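Local coordinates for lipolytic protein G-D-S-L family (Chitinophaga pinensis, PDB 4Q7Q), which is of unproven function but, as a member of the GDSL family of SGNH hydrolases, probably hydrolyses ester bonds as a lipase or acylhydrolase, at residues 11-16 with 78-83. Residues are numbered along the deposited sequence; the frame is centred on the assembly and turned at random.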
ATOM      1  N   ILE A  11       0.118  -4.822  -9.644  1.00 15.35           N
ATOM      2  CA  ILE A  11       0.696  -5.752  -8.684  1.00 13.40           C
ATOM      3  C   ILE A  11       0.710  -5.062  -7.332  1.00 13.56           C
ATOM      4  O   ILE A  11       1.106  -3.896  -7.220  1.00 15.46           O
ATOM      5  CB  ILE A  11       2.131  -6.154  -9.098  1.00 14.95           C
ATOM      6  CG1 ILE A  11       2.086  -6.882 -10.441  1.00 16.39           C
ATOM      7  CG2 ILE A  11       2.811  -7.022  -8.024  1.00 16.65           C
ATOM      8  CD1 ILE A  11       3.433  -7.151 -11.039  1.00 16.91           C
ATOM      9  N   GLY A  12       0.281  -5.762  -6.299  1.00 14.11           N
ATOM     10  CA  GLY A  12       0.252  -5.137  -4.996  1.00 13.23           C
ATOM     11  C   GLY A  12      -0.150  -6.056  -3.869  1.00 12.68           C
ATOM     12  O   GLY A  12      -0.157  -7.286  -4.017  1.00 13.95           O
ATOM     13  N   ASP A  13      -0.461  -5.437  -2.734  1.00 12.71           N
ATOM     14  CA  ASP A  13      -0.881  -6.140  -1.527  1.00 12.82           C
ATOM     15  C   ASP A  13      -2.376  -5.871  -1.288  1.00 13.18           C
ATOM     16  O   ASP A  13      -3.127  -5.719  -2.250  1.00 14.55           O
ATOM     17  CB  ASP A  13      -0.021  -5.721  -0.330  1.00 14.97           C
ATOM     18  CG  ASP A  13       0.108  -4.204  -0.200  1.00 16.20           C
ATOM     19  OD1 ASP A  13      -0.881  -3.489  -0.493  1.00 17.57           O
ATOM     20  OD2 ASP A  13       1.203  -3.719   0.181  1.00 17.44           O
ATOM     21  N   SER A  14      -2.810  -5.783  -0.034  1.00 14.03           N
ATOM     22  CA  SER A  14      -4.230  -5.587   0.249  1.00 13.98           C
ATOM     23  C   SER A  14      -4.763  -4.271  -0.300  1.00 14.19           C
ATOM     24  O   SER A  14      -5.911  -4.189  -0.696  1.00 15.37           O
ATOM     25  CB  SER A  14      -4.511  -5.651   1.752  1.00 15.91           C
ATOM     26  OG  SER A  14      -3.649  -4.782   2.447  1.00 18.63           O
ATOM     27  N   ILE A  15      -3.937  -3.234  -0.313  1.00 13.92           N
ATOM     28  CA  ILE A  15      -4.392  -1.940  -0.805  1.00 14.46           C
ATOM     29  C   ILE A  15      -4.866  -2.036  -2.267  1.00 15.34           C
ATOM     30  O   ILE A  15      -5.802  -1.347  -2.671  1.00 16.80           O
ATOM     31  CB  ILE A  15      -3.322  -0.866  -0.568  1.00 14.66           C
ATOM     32  CG1 ILE A  15      -3.149  -0.673   0.942  1.00 15.84           C
ATOM     33  CG2 ILE A  15      -3.678   0.444  -1.242  1.00 14.69           C
ATOM     34  CD1 ILE A  15      -1.959   0.168   1.348  1.00 19.97           C
ATOM     35  N   THR A  16      -4.256  -2.948  -3.024  1.00 14.57           N
ATOM     36  CA  THR A  16      -4.634  -3.225  -4.408  1.00 14.06           C
ATOM     37  C   THR A  16      -5.744  -4.264  -4.467  1.00 14.96           C
ATOM     38  O   THR A  16      -6.748  -4.076  -5.150  1.00 15.32           O
ATOM     39  CB  THR A  16      -3.407  -3.707  -5.197  1.00 13.54           C
ATOM     40  OG1 THR A  16      -2.425  -2.666  -5.176  1.00 14.76           O
ATOM     41  CG2 THR A  16      -3.768  -4.056  -6.635  1.00 14.47           C
ATOM     42  N   LEU A  78       4.036  -2.175  -3.358  1.00 12.89           N
ATOM     43  CA  LEU A  78       4.408  -3.144  -2.332  1.00 13.83           C
ATOM     44  C   LEU A  78       5.354  -2.525  -1.324  1.00 13.98           C
ATOM     45  O   LEU A  78       6.047  -1.561  -1.631  1.00 15.78           O
ATOM     46  CB  LEU A  78       5.120  -4.340  -2.964  1.00 14.24           C
ATOM     47  CG  LEU A  78       4.282  -5.202  -3.897  1.00 14.18           C
ATOM     48  CD1 LEU A  78       5.202  -6.116  -4.710  1.00 15.94           C
ATOM     49  CD2 LEU A  78       3.265  -6.004  -3.090  1.00 14.78           C
ATOM     50  N   GLY A  79       5.401  -3.101  -0.133  1.00 13.10           N
ATOM     51  CA  GLY A  79       6.408  -2.726   0.830  1.00 13.86           C
ATOM     52  C   GLY A  79       5.881  -2.531   2.239  1.00 13.68           C
ATOM     53  O   GLY A  79       6.605  -2.744   3.214  1.00 13.78           O
ATOM     54  N   THR A  80       4.618  -2.141   2.367  1.00 13.59           N
ATOM     55  CA  THR A  80       4.083  -1.865   3.691  1.00 13.41           C
ATOM     56  C   THR A  80       4.079  -3.127   4.564  1.00 13.17           C
ATOM     57  O   THR A  80       4.382  -3.072   5.761  1.00 14.46           O
ATOM     58  CB  THR A  80       2.700  -1.163   3.637  1.00 14.98           C
ATOM     59  OG1 THR A  80       2.434  -0.554   4.905  1.00 16.14           O
ATOM     60  CG2 THR A  80       1.576  -2.126   3.279  1.00 15.08           C
ATOM     61  N   ASN A  81       3.798  -4.278   3.966  1.00 12.83           N
ATOM     62  CA  ASN A  81       3.819  -5.516   4.743  1.00 12.85           C
ATOM     63  C   ASN A  81       5.235  -5.987   5.033  1.00 12.99           C
ATOM     64  O   ASN A  81       5.477  -6.573   6.084  1.00 15.39           O
ATOM     65  CB  ASN A  81       2.989  -6.607   4.072  1.00 14.47           C
ATOM     66  CG  ASN A  81       1.525  -6.248   4.009  1.00 15.40           C
ATOM     67  OD1 ASN A  81       0.995  -5.626   4.930  1.00 19.27           O
ATOM     68  ND2 ASN A  81       0.862  -6.615   2.920  1.00 15.75           N
ATOM     69  N   ASP A  82       6.160  -5.729   4.109  1.00 12.88           N
ATOM     70  CA  ASP A  82       7.573  -5.993   4.355  1.00 13.47           C
ATOM     71  C   ASP A  82       8.055  -5.233   5.579  1.00 12.96           C
ATOM     72  O   ASP A  82       8.762  -5.784   6.419  1.00 15.04           O
ATOM     73  CB  ASP A  82       8.419  -5.564   3.153  1.00 14.27           C
ATOM     74  CG  ASP A  82       8.031  -6.272   1.882  1.00 15.00           C
ATOM     75  OD1 ASP A  82       6.933  -5.992   1.365  1.00 15.10           O
ATOM     76  OD2 ASP A  82       8.836  -7.093   1.392  1.00 16.14           O
ATOM     77  N   TRP A  83       7.681  -3.962   5.659  1.00 12.20           N
ATOM     78  CA  TRP A  83       8.024  -3.153   6.822  1.00 13.10           C
ATOM     79  C   TRP A  83       7.474  -3.752   8.113  1.00 13.21           C
ATOM     80  O   TRP A  83       8.206  -3.923   9.096  1.00 13.75           O
ATOM     81  CB  TRP A  83       7.543  -1.703   6.662  1.00 14.13           C
ATOM     82  CG  TRP A  83       7.656  -0.924   7.942  1.00 12.96           C
ATOM     83  CD1 TRP A  83       8.793  -0.383   8.472  1.00 13.93           C
ATOM     84  CD2 TRP A  83       6.591  -0.601   8.854  1.00 14.30           C
ATOM     85  NE1 TRP A  83       8.503   0.252   9.662  1.00 14.39           N
ATOM     86  CE2 TRP A  83       7.160   0.130   9.917  1.00 13.69           C
ATOM     87  CE3 TRP A  83       5.217  -0.870   8.877  1.00 14.09           C
ATOM     88  CZ2 TRP A  83       6.404   0.600  10.990  1.00 14.62           C
ATOM     89  CZ3 TRP A  83       4.467  -0.406   9.940  1.00 13.97           C
ATOM     90  CH2 TRP A  83       5.067   0.328  10.987  1.00 14.01           C
TER
HETATM   91  O   HOH W   1       3.393  -5.067   0.921  1.00 17.04           O
HETATM   92  O   HOH W   2       2.794  -1.136   0.228  1.00 24.85           O
HETATM   93  O   HOH W   3      -1.719  -6.399   2.871  1.00 38.75           O
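Asn81 brings its ND2 end, and Thr80 its methyl CG2, to the same side of the Asp13 carboxylate plane, while the two waters bound to OD2 lie close to that plane; the amide plane is turned 58° from the carboxylate. Asn81 ND2 comes to 3.5 Å from Asp13 CB, and the methyl CG2 of Thr80 lies 3.5 Å from Asp13 OD2. Asp13 CG sits between its own backbone N and carbonyl carbon (chi1 49°), which together with chi2 turns OD1 to Ile15 N and OD2 to the two waters. OD1 caps the helix beginning at Ser14, taking Ile15 N on its anti side at 3.1 Å. Water 1, 2.7 Å from Asp13 OD2, accepts from Gly79 N and Asn81 N, and water 2 accepts from Thr80 N. The N-H groups at the start of helix 80-85 reach the carboxylate through these waters. Asp13 and Ser14 belong to the GDSL motif at the end of strand 6-12, and Gly79, Asn81 and Asp82 to the GxND motif of SGNH hydrolases; Ser14 OG bonds to His238 NE2, consistent with a catalytic triad. Asn81 ND2 donates to water 3, 2.6 Å away, which also bonds Ser14 OG, and to Trp54 O as well. An alanine in place of Asp13 would probably leave Ile15 N without its cap and both waters without their common acceptor. On the strand side, Leu78 lays CD2 against the backbone of Gly12, 3.5 Å from Gly12 C, while its CD1 meets Ile11 CG2 at 4.2 Å, beside Ile59 of helix 56-61.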